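Local atomic coordinates of enterotoxin SEN variant (Staphylococcus aureus, PDB entry 6KRY), a protein that probably acts as a secreted superantigen toxin of the staphylococcal enterotoxin family. Residues L21-Y24 against Y25-T29; L72-Q75 against F76-K79; T145-E148 against L149-V153. All blocks are in the same frame, centred on the assembly; numbering follows the deposited sequence.

Overall arrangement
All three contacts are local, each joining side chains a few residues apart on one helix or at its end. Contact 1 closes the C-terminal end of helix 15-26, contact 2 does the same for helix 70-76, and contact 3 opens helix 146-161 at its N-terminus. Contacts 1 and 2 fall in the OB-fold part, on opposite sides of the chain's centre with their own centres 29 Å apart. Contact 3 belongs to the beta-grasp part and lies deepest; its centre is 14 Å from that of contact 1, with nearest atoms about 5 Å apart, and 21 Å from that of contact 2. No two of them touch.

Contact 1: residues L21-Y24 against Y25-T29; sequences LTSY and YTDIT
The hydroxyl of S23 meets the carboxylate of D27 one turn on, at the fraying C-terminal end of helix 15-26, the first helix of the chain, in the OB-fold part of this toxin. S23 OG donates to D27 OD2 at 3.2 Å, meeting it on the anti side and 22° out of the carboxylate plane. OG stands anti to the backbone N of S23 (chi1 171°), which turns it toward the C-terminal end of the helix and so to the aspartate. The same pair is joined through the backbone: S23 O takes D27 N at 3.1 Å in a nearly straight bond and T26 N at 3.3 Å, both from one face of its plane. T22 O is also doubly held, by T26 OG1 at 2.7 Å and by Y25 N from the opposite face, and the two threonine side chains lie alongside each other, with T22 CG2 3.7 Å from T26 OG1. On the inner side, L21 CD2 makes a loose apolar contact with Y25 CE2 at 4.5 Å. Further out, S23 OG also bonds to W30 NE1, and Y24 OH reaches Y87 O. The Y25 ring meets that of Y164, and its side chain touches R154 and E158 of helix 146-161. Where the helix has unwound, a water donates to Y24 O at 2.7 Å and to D27 O at 3.2 Å.

Contact 2: residues L72-Q75 against F76-K79; sequences LANQ and FKGK
The C-terminal end of helix 70-76 passes directly into a type II beta turn, F76 to K79, and the contact spans this junction. A73 O receives two backbone donors, K77 N at 2.8 Å and F76 N at 3.0 Å. K77, the first residue to leave helical angles, folds its side chain back beside N74. A chi1 of 67° tucks CG against both backbone neighbours of CA, and a bend at chi4 delivers K77 NZ to N74 OD1 at 2.9 Å, above the plane of the amide. The F76 ring carries the apolar part: Q75 CB lies over one face in a CH-pi contact, 4.1 Å from the centroid and 11° off the normal, while L72 CD2 approaches F76 CE2 at 4.2 Å. F76 also packs on V107 and I109 of strand 100-109. A water donates to N74 O and K77 O and accepts from K79 NZ at 2.8 Å, tying the last helical turn to the loop. K79 N bonds to F76 O at 3.2 Å. With K77 extended and G78 at a positive phi of 71°, the two central residues have the conformation of a type II turn, here closing the helix.

Contact 3: residues T145-E148 against L149-V153; sequences TVQE and LDTKV
E148 and K152 form an i to i+4 salt bridge in the opening turns of helix 146-161, the long helix of the beta-grasp region. E148 OE2 and K152 NZ are 2.8 Å apart, the ammonium meeting the carboxylate on its anti side. Both chains run extended beyond CG and lie alongside each other; CG of E148 is anti to the backbone N (chi1 177°) and that of K152 is beside it (chi1 -75°), which swings the lysine back over E148 O. Each charge has a further partner: E148 OE1 pairs with K141, E148 OE2 takes T139 OG1, and K152 NZ reaches K138 O. Two lysines and a hydroxyl around it probably favour the ionised carboxylate. Among the hydroxyl bonds, T145 is the N-cap: its OG1 accepts from E148 N at 3.1 Å. T151 OG1 turns back along the helix to Q147 O at 2.8 Å, and T151 N reaches that oxygen at 2.9 Å from the opposite face of its plane. The remaining backbone bonds are regular i to i+4 links, D150 N to V146 O at 2.8 Å and K152 N to E148 O at 3.1 Å, with a weak first one from L149 N to T145 O at 3.3 Å. Around the helix, V146 and L149 pack on F178 of strand 173-180, and L149 and K152 on I137 of strand 130-139. The amide of Q147 reaches the OB-fold part instead, bonding Y104 O through NE2 and L86 N through OE1, so the helix lies between the two parts.

Contact 1: residues L21-Y24 against Y25-T29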
ATOM      1  N   LEU A  21       9.857   8.576  -4.265  1.00 11.88           N
ATOM      2  CA  LEU A  21       9.486   7.171  -4.005  1.00 11.83           C
ATOM      3  C   LEU A  21      10.432   6.547  -2.963  1.00 11.59           C
ATOM      4  O   LEU A  21       9.997   5.775  -2.108  1.00 11.38           O
ATOM      5  CB  LEU A  21       9.468   6.381  -5.318  1.00 12.36           C
ATOM      6  CG  LEU A  21       8.301   6.735  -6.238  1.00 13.43           C
ATOM      7  CD1 LEU A  21       8.484   6.102  -7.606  1.00 14.69           C
ATOM      8  CD2 LEU A  21       6.988   6.252  -5.640  1.00 14.65           C
ATOM      9  N   THR A  22      11.715   6.875  -3.043  1.00 12.02           N
ATOM     10  CA  THR A  22      12.676   6.362  -2.086  1.00 13.29           C
ATOM     11  C   THR A  22      12.266   6.739  -0.655  1.00 13.30           C
ATOM     12  O   THR A  22      12.373   5.903   0.259  1.00 13.44           O
ATOM     13  CB  THR A  22      14.085   6.887  -2.395  1.00 13.30           C
ATOM     14  OG1 THR A  22      14.524   6.464  -3.687  1.00 15.24           O
ATOM     15  CG2 THR A  22      15.111   6.405  -1.400  1.00 15.26           C
ATOM     16  N   SER A  23      11.876   8.003  -0.448  1.00 12.81           N
ATOM     17  CA  SER A  23      11.430   8.475   0.874  1.00 14.30           C
ATOM     18  C   SER A  23      10.234   7.640   1.360  1.00 12.23           C
ATOM     19  O   SER A  23      10.186   7.152   2.478  1.00 13.59           O
ATOM     20  CB  SER A  23      11.077   9.927   0.799  1.00 15.77           C
ATOM     21  OG  SER A  23      10.466  10.311   2.009  1.00 20.22           O
ATOM     22  N   TYR A  24       9.261   7.444   0.468  1.00 11.58           N
ATOM     23  CA  TYR A  24       8.048   6.683   0.798  1.00 11.30           C
ATOM     24  C   TYR A  24       8.326   5.229   1.220  1.00 12.05           C
ATOM     25  O   TYR A  24       7.562   4.658   2.029  1.00 12.72           O
ATOM     26  CB  TYR A  24       7.072   6.713  -0.370  1.00 10.93           C
ATOM     27  CG  TYR A  24       5.974   7.719  -0.171  1.00 11.58           C
ATOM     28  CD1 TYR A  24       5.027   7.524   0.815  1.00 11.28           C
ATOM     29  CD2 TYR A  24       5.927   8.878  -0.911  1.00 11.93           C
ATOM     30  CE1 TYR A  24       4.009   8.444   1.008  1.00 12.15           C
ATOM     31  CE2 TYR A  24       4.913   9.810  -0.728  1.00 13.70           C
ATOM     32  CZ  TYR A  24       3.976   9.612   0.262  1.00 12.86           C
ATOM     33  OH  TYR A  24       2.988  10.552   0.433  1.00 13.60           O
ATOM     34  N   TYR A  25       9.421   4.623   0.717  1.00 11.16           N
ATOM     35  CA  TYR A  25       9.696   3.231   0.930  1.00 11.68           C
ATOM     36  C   TYR A  25      10.940   3.045   1.811  1.00 12.71           C
ATOM     37  O   TYR A  25      11.322   1.904   2.027  1.00 14.35           O
ATOM     38  CB  TYR A  25       9.780   2.458  -0.389  1.00 11.68           C
ATOM     39  CG  TYR A  25       8.430   2.270  -1.029  1.00 11.25           C
ATOM     40  CD1 TYR A  25       7.467   1.479  -0.418  1.00 12.37           C
ATOM     41  CD2 TYR A  25       8.043   3.017  -2.125  1.00 11.61           C
ATOM     42  CE1 TYR A  25       6.191   1.361  -0.946  1.00 11.38           C
ATOM     43  CE2 TYR A  25       6.777   2.913  -2.675  1.00 10.80           C
ATOM     44  CZ  TYR A  25       5.851   2.081  -2.076  1.00 11.03           C
ATOM     45  OH  TYR A  25       4.603   1.964  -2.604  1.00 12.41           O
ATOM     46  N   THR A  26      11.495   4.148   2.337  1.00 15.27           N
ATOM     47  CA  THR A  26      12.597   4.100   3.310  1.00 18.68           C
ATOM     48  C   THR A  26      12.130   4.500   4.715  1.00 20.24           C
ATOM     49  O   THR A  26      12.616   3.946   5.698  1.00 20.86           O
ATOM     50  CB  THR A  26      13.748   5.017   2.865  1.00 20.67           C
ATOM     51  OG1 THR A  26      14.219   4.488   1.622  1.00 22.81           O
ATOM     52  CG2 THR A  26      14.873   5.082   3.876  1.00 22.76           C
ATOM     53  N   ASP A  27      11.298   5.537   4.831  1.00 20.10           N
ATOM     54  CA  ASP A  27      10.952   6.114   6.168  1.00 21.64           C
ATOM     55  C   ASP A  27       9.661   5.455   6.646  1.00 20.23           C
ATOM     56  O   ASP A  27       8.635   5.676   5.990  1.00 15.37           O
ATOM     57  CB  ASP A  27      10.723   7.627   6.087  1.00 27.28           C
ATOM     58  CG  ASP A  27      11.928   8.417   5.606  1.00 36.56           C
ATOM     59  OD1 ASP A  27      13.053   8.111   6.070  1.00 41.86           O
ATOM     60  OD2 ASP A  27      11.749   9.326   4.751  1.00 41.04           O
ATOM     61  N   ILE A  28       9.727   4.640   7.712  1.00 19.31           N
ATOM     62  CA  ILE A  28       8.536   3.860   8.176  1.00 23.09           C
ATOM     63  C   ILE A  28       7.402   4.791   8.606  1.00 21.17           C
ATOM     64  O   ILE A  28       6.258   4.325   8.667  1.00 20.83           O
ATOM     65  CB  ILE A  28       8.784   2.846   9.321  1.00 26.36           C
ATOM     66  CG1 ILE A  28       9.745   3.325  10.414  1.00 28.02           C
ATOM     67  CG2 ILE A  28       9.209   1.513   8.749  1.00 29.25           C
ATOM     68  CD1 ILE A  28       9.506   4.712  10.905  1.00 30.43           C
ATOM     69  N   THR A  29       7.694   6.075   8.859  1.00 21.67           N
ATOM     70  CA  THR A  29       6.681   7.023   9.320  1.00 22.35           C
ATOM     71  C   THR A  29       5.579   7.242   8.267  1.00 20.68           C
ATOM     72  O   THR A  29       4.491   7.656   8.628  1.00 25.27           O
ATOM     73  CB  THR A  29       7.294   8.356   9.774  1.00 24.52           C
ATOM     74  OG1 THR A  29       8.068   8.855   8.688  1.00 29.17           O
ATOM     75  CG2 THR A  29       8.156   8.205  11.003  1.00 28.43           C
TER
HETATM   76  O   HOH W   1       7.460   3.249   4.347  1.00 30.50           O

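Contact 2: residues L72-Q75 against F76-K79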
ATOM      1  N   LEU A  72     -18.043   1.764  -1.895  1.00 16.82           N
ATOM      2  CA  LEU A  72     -17.008   1.379  -0.923  1.00 16.34           C
ATOM      3  C   LEU A  72     -17.119   2.255   0.316  1.00 16.76           C
ATOM      4  O   LEU A  72     -17.082   1.772   1.463  1.00 17.91           O
ATOM      5  CB  LEU A  72     -15.608   1.490  -1.539  1.00 16.83           C
ATOM      6  CG  LEU A  72     -15.116   0.309  -2.358  1.00 17.14           C
ATOM      7  CD1 LEU A  72     -13.812   0.652  -3.065  1.00 17.06           C
ATOM      8  CD2 LEU A  72     -14.934  -0.941  -1.503  1.00 16.89           C
ATOM      9  N   ALA A  73     -17.276   3.569   0.134  1.00 15.76           N
ATOM     10  CA  ALA A  73     -17.401   4.428   1.290  1.00 16.94           C
ATOM     11  C   ALA A  73     -18.586   3.990   2.188  1.00 16.34           C
ATOM     12  O   ALA A  73     -18.484   3.925   3.408  1.00 15.14           O
ATOM     13  CB  ALA A  73     -17.501   5.873   0.815  1.00 17.63           C
ATOM     14  N   ASN A  74     -19.724   3.660   1.574  1.00 17.04           N
ATOM     15  CA  ASN A  74     -20.948   3.247   2.269  1.00 16.94           C
ATOM     16  C   ASN A  74     -20.729   1.956   3.064  1.00 16.72           C
ATOM     17  O   ASN A  74     -21.326   1.800   4.102  1.00 18.02           O
ATOM     18  CB  ASN A  74     -22.103   3.122   1.271  1.00 17.67           C
ATOM     19  CG  ASN A  74     -22.601   4.489   0.866  1.00 20.24           C
ATOM     20  OD1 ASN A  74     -22.289   5.479   1.513  1.00 23.04           O
ATOM     21  ND2 ASN A  74     -23.367   4.563  -0.205  1.00 24.09           N
ATOM     22  N   GLN A  75     -19.867   1.065   2.590  1.00 18.12           N
ATOM     23  CA  GLN A  75     -19.558  -0.172   3.296  1.00 19.94           C
ATOM     24  C   GLN A  75     -18.852   0.120   4.626  1.00 18.65           C
ATOM     25  O   GLN A  75     -18.961  -0.680   5.579  1.00 19.41           O
ATOM     26  CB  GLN A  75     -18.616  -1.060   2.485  1.00 24.00           C
ATOM     27  CG  GLN A  75     -19.230  -1.631   1.219  1.00 28.17           C
ATOM     28  CD  GLN A  75     -18.258  -2.605   0.612  1.00 31.17           C
ATOM     29  OE1 GLN A  75     -17.407  -3.163   1.314  1.00 34.64           O
ATOM     30  NE2 GLN A  75     -18.371  -2.802  -0.694  1.00 35.15           N
ATOM     31  N   PHE A  76     -18.065   1.207   4.684  1.00 16.12           N
ATOM     32  CA  PHE A  76     -17.198   1.463   5.816  1.00 14.45           C
ATOM     33  C   PHE A  76     -17.591   2.685   6.659  1.00 14.48           C
ATOM     34  O   PHE A  76     -17.168   2.735   7.841  1.00 13.26           O
ATOM     35  CB  PHE A  76     -15.753   1.589   5.339  1.00 13.89           C
ATOM     36  CG  PHE A  76     -15.272   0.340   4.656  1.00 13.85           C
ATOM     37  CD1 PHE A  76     -15.179  -0.853   5.364  1.00 13.17           C
ATOM     38  CD2 PHE A  76     -14.918   0.361   3.318  1.00 13.87           C
ATOM     39  CE1 PHE A  76     -14.765  -2.015   4.718  1.00 13.77           C
ATOM     40  CE2 PHE A  76     -14.480  -0.797   2.685  1.00 14.57           C
ATOM     41  CZ  PHE A  76     -14.392  -1.976   3.393  1.00 13.82           C
ATOM     42  N   LYS A  77     -18.419   3.626   6.153  1.00 15.85           N
ATOM     43  CA  LYS A  77     -18.667   4.838   6.922  1.00 16.12           C
ATOM     44  C   LYS A  77     -19.398   4.493   8.231  1.00 15.84           C
ATOM     45  O   LYS A  77     -20.389   3.742   8.253  1.00 15.12           O
ATOM     46  CB  LYS A  77     -19.372   5.919   6.087  1.00 21.04           C
ATOM     47  CG  LYS A  77     -20.799   5.656   5.642  1.00 25.56           C
ATOM     48  CD  LYS A  77     -21.457   6.956   5.165  1.00 30.02           C
ATOM     49  CE  LYS A  77     -22.971   6.913   5.176  1.00 36.34           C
ATOM     50  NZ  LYS A  77     -23.518   6.640   3.824  1.00 40.23           N
ATOM     51  N   GLY A  78     -18.862   5.000   9.343  1.00 14.84           N
ATOM     52  CA  GLY A  78     -19.499   4.838  10.664  1.00 16.47           C
ATOM     53  C   GLY A  78     -19.438   3.420  11.218  1.00 16.91           C
ATOM     54  O   GLY A  78     -20.166   3.120  12.169  1.00 18.39           O
ATOM     55  N   LYS A  79     -18.575   2.551  10.656  1.00 15.43           N
ATOM     56  CA  LYS A  79     -18.309   1.236  11.202  1.00 15.39           C
ATOM     57  C   LYS A  79     -16.934   1.230  11.854  1.00 13.41           C
ATOM     58  O   LYS A  79     -16.064   2.021  11.488  1.00 13.53           O
ATOM     59  CB  LYS A  79     -18.403   0.186  10.090  1.00 18.29           C
ATOM     60  CG  LYS A  79     -19.749   0.155   9.365  1.00 22.67           C
ATOM     61  CD  LYS A  79     -20.195  -1.209   8.915  1.00 28.15           C
ATOM     62  CE  LYS A  79     -21.407  -1.209   7.996  1.00 31.10           C
ATOM     63  NZ  LYS A  79     -22.399  -0.177   8.380  1.00 32.25           N
TER
HETATM   64  O   HOH W   2     -21.697   1.991   6.796  1.00 29.19           O

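Contact 3: residues T145-E148 against L149-V153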
ATOM      1  N   THR A 145      -5.842  -5.812   3.193  1.00  8.18           N
ATOM      2  CA  THR A 145      -5.768  -5.139   1.898  1.00  8.54           C
ATOM      3  C   THR A 145      -4.467  -5.523   1.187  1.00  8.75           C
ATOM      4  O   THR A 145      -3.418  -5.765   1.816  1.00  8.50           O
ATOM      5  CB  THR A 145      -5.875  -3.619   1.953  1.00  8.62           C
ATOM      6  OG1 THR A 145      -4.730  -3.139   2.652  1.00 10.61           O
ATOM      7  CG2 THR A 145      -7.197  -3.195   2.568  1.00  8.69           C
ATOM      8  N   VAL A 146      -4.574  -5.584  -0.142  1.00  8.20           N
ATOM      9  CA  VAL A 146      -3.393  -5.758  -0.947  1.00  9.06           C
ATOM     10  C   VAL A 146      -2.402  -4.631  -0.625  1.00  8.72           C
ATOM     11  O   VAL A 146      -1.176  -4.846  -0.569  1.00  8.73           O
ATOM     12  CB  VAL A 146      -3.775  -5.874  -2.440  1.00  9.85           C
ATOM     13  CG1 VAL A 146      -2.546  -5.885  -3.321  1.00 10.99           C
ATOM     14  CG2 VAL A 146      -4.585  -7.137  -2.699  1.00 10.34           C
ATOM     15  N   GLN A 147      -2.920  -3.410  -0.412  1.00  8.88           N
ATOM     16  CA  GLN A 147      -2.044  -2.292  -0.126  1.00  9.09           C
ATOM     17  C   GLN A 147      -1.113  -2.630   1.067  1.00  9.13           C
ATOM     18  O   GLN A 147       0.079  -2.352   1.043  1.00  9.18           O
ATOM     19  CB  GLN A 147      -2.861  -1.031   0.136  1.00  8.90           C
ATOM     20  CG  GLN A 147      -1.995   0.171   0.484  1.00  9.41           C
ATOM     21  CD  GLN A 147      -2.713   1.477   0.717  1.00  9.07           C
ATOM     22  OE1 GLN A 147      -2.056   2.494   0.892  1.00  8.88           O
ATOM     23  NE2 GLN A 147      -4.041   1.483   0.706  1.00 10.31           N
ATOM     24  N   GLU A 148      -1.679  -3.208   2.125  1.00  9.16           N
ATOM     25  CA  GLU A 148      -0.889  -3.549   3.323  1.00 10.34           C
ATOM     26  C   GLU A 148       0.224  -4.533   2.961  1.00 10.34           C
ATOM     27  O   GLU A 148       1.379  -4.330   3.337  1.00  9.72           O
ATOM     28  CB  GLU A 148      -1.771  -4.107   4.428  1.00 10.77           C
ATOM     29  CG  GLU A 148      -0.973  -4.544   5.642  1.00 11.67           C
ATOM     30  CD  GLU A 148      -1.811  -4.856   6.876  1.00 12.96           C
ATOM     31  OE1 GLU A 148      -3.010  -4.440   6.944  1.00 12.66           O
ATOM     32  OE2 GLU A 148      -1.264  -5.564   7.749  1.00 13.47           O
ATOM     33  N   LEU A 149      -0.129  -5.590   2.227  1.00 10.31           N
ATOM     34  CA  LEU A 149       0.856  -6.635   1.817  1.00 11.43           C
ATOM     35  C   LEU A 149       1.935  -6.045   0.896  1.00 10.98           C
ATOM     36  O   LEU A 149       3.124  -6.279   1.109  1.00 10.14           O
ATOM     37  CB  LEU A 149       0.152  -7.807   1.122  1.00 12.00           C
ATOM     38  CG  LEU A 149      -0.949  -8.497   1.922  1.00 12.50           C
ATOM     39  CD1 LEU A 149      -1.489  -9.710   1.179  1.00 13.94           C
ATOM     40  CD2 LEU A 149      -0.440  -8.897   3.318  1.00 14.13           C
ATOM     41  N   ASP A 150       1.500  -5.317  -0.144  1.00 11.41           N
ATOM     42  CA  ASP A 150       2.365  -4.691  -1.136  1.00 11.14           C
ATOM     43  C   ASP A 150       3.351  -3.738  -0.442  1.00 11.58           C
ATOM     44  O   ASP A 150       4.551  -3.763  -0.698  1.00 11.50           O
ATOM     45  CB  ASP A 150       1.527  -3.963  -2.185  1.00 12.46           C
ATOM     46  CG  ASP A 150       2.231  -3.570  -3.463  1.00 13.78           C
ATOM     47  OD1 ASP A 150       3.325  -4.112  -3.738  1.00 14.78           O
ATOM     48  OD2 ASP A 150       1.649  -2.718  -4.180  1.00 15.75           O
ATOM     49  N   THR A 151       2.847  -2.899   0.454  1.00  9.95           N
ATOM     50  CA  THR A 151       3.667  -1.923   1.096  1.00 10.62           C
ATOM     51  C   THR A 151       4.739  -2.602   1.953  1.00 10.55           C
ATOM     52  O   THR A 151       5.894  -2.212   1.895  1.00  9.45           O
ATOM     53  CB  THR A 151       2.838  -0.976   1.967  1.00 10.76           C
ATOM     54  OG1 THR A 151       1.916  -0.295   1.128  1.00 11.73           O
ATOM     55  CG2 THR A 151       3.718   0.018   2.679  1.00 11.89           C
ATOM     56  N   LYS A 152       4.345  -3.616   2.741  1.00  9.80           N
ATOM     57  CA  LYS A 152       5.287  -4.342   3.589  1.00 10.89           C
ATOM     58  C   LYS A 152       6.386  -5.031   2.760  1.00 11.00           C
ATOM     59  O   LYS A 152       7.590  -4.947   3.089  1.00 11.72           O
ATOM     60  CB  LYS A 152       4.521  -5.342   4.446  1.00 11.47           C
ATOM     61  CG  LYS A 152       3.777  -4.699   5.594  1.00 11.64           C
ATOM     62  CD  LYS A 152       3.000  -5.672   6.424  1.00 11.50           C
ATOM     63  CE  LYS A 152       2.509  -4.985   7.680  1.00 13.68           C
ATOM     64  NZ  LYS A 152       1.455  -5.758   8.390  1.00 14.44           N
ATOM     65  N   VAL A 153       6.013  -5.621   1.625  1.00 11.13           N
ATOM     66  CA  VAL A 153       7.012  -6.180   0.694  1.00 10.79           C
ATOM     67  C   VAL A 153       7.927  -5.083   0.108  1.00 10.26           C
ATOM     68  O   VAL A 153       9.167  -5.242   0.097  1.00 10.39           O
ATOM     69  CB  VAL A 153       6.328  -6.964  -0.437  1.00 11.61           C
ATOM     70  CG1 VAL A 153       7.296  -7.442  -1.499  1.00 11.81           C
ATOM     71  CG2 VAL A 153       5.633  -8.171   0.136  1.00 12.10           C
TER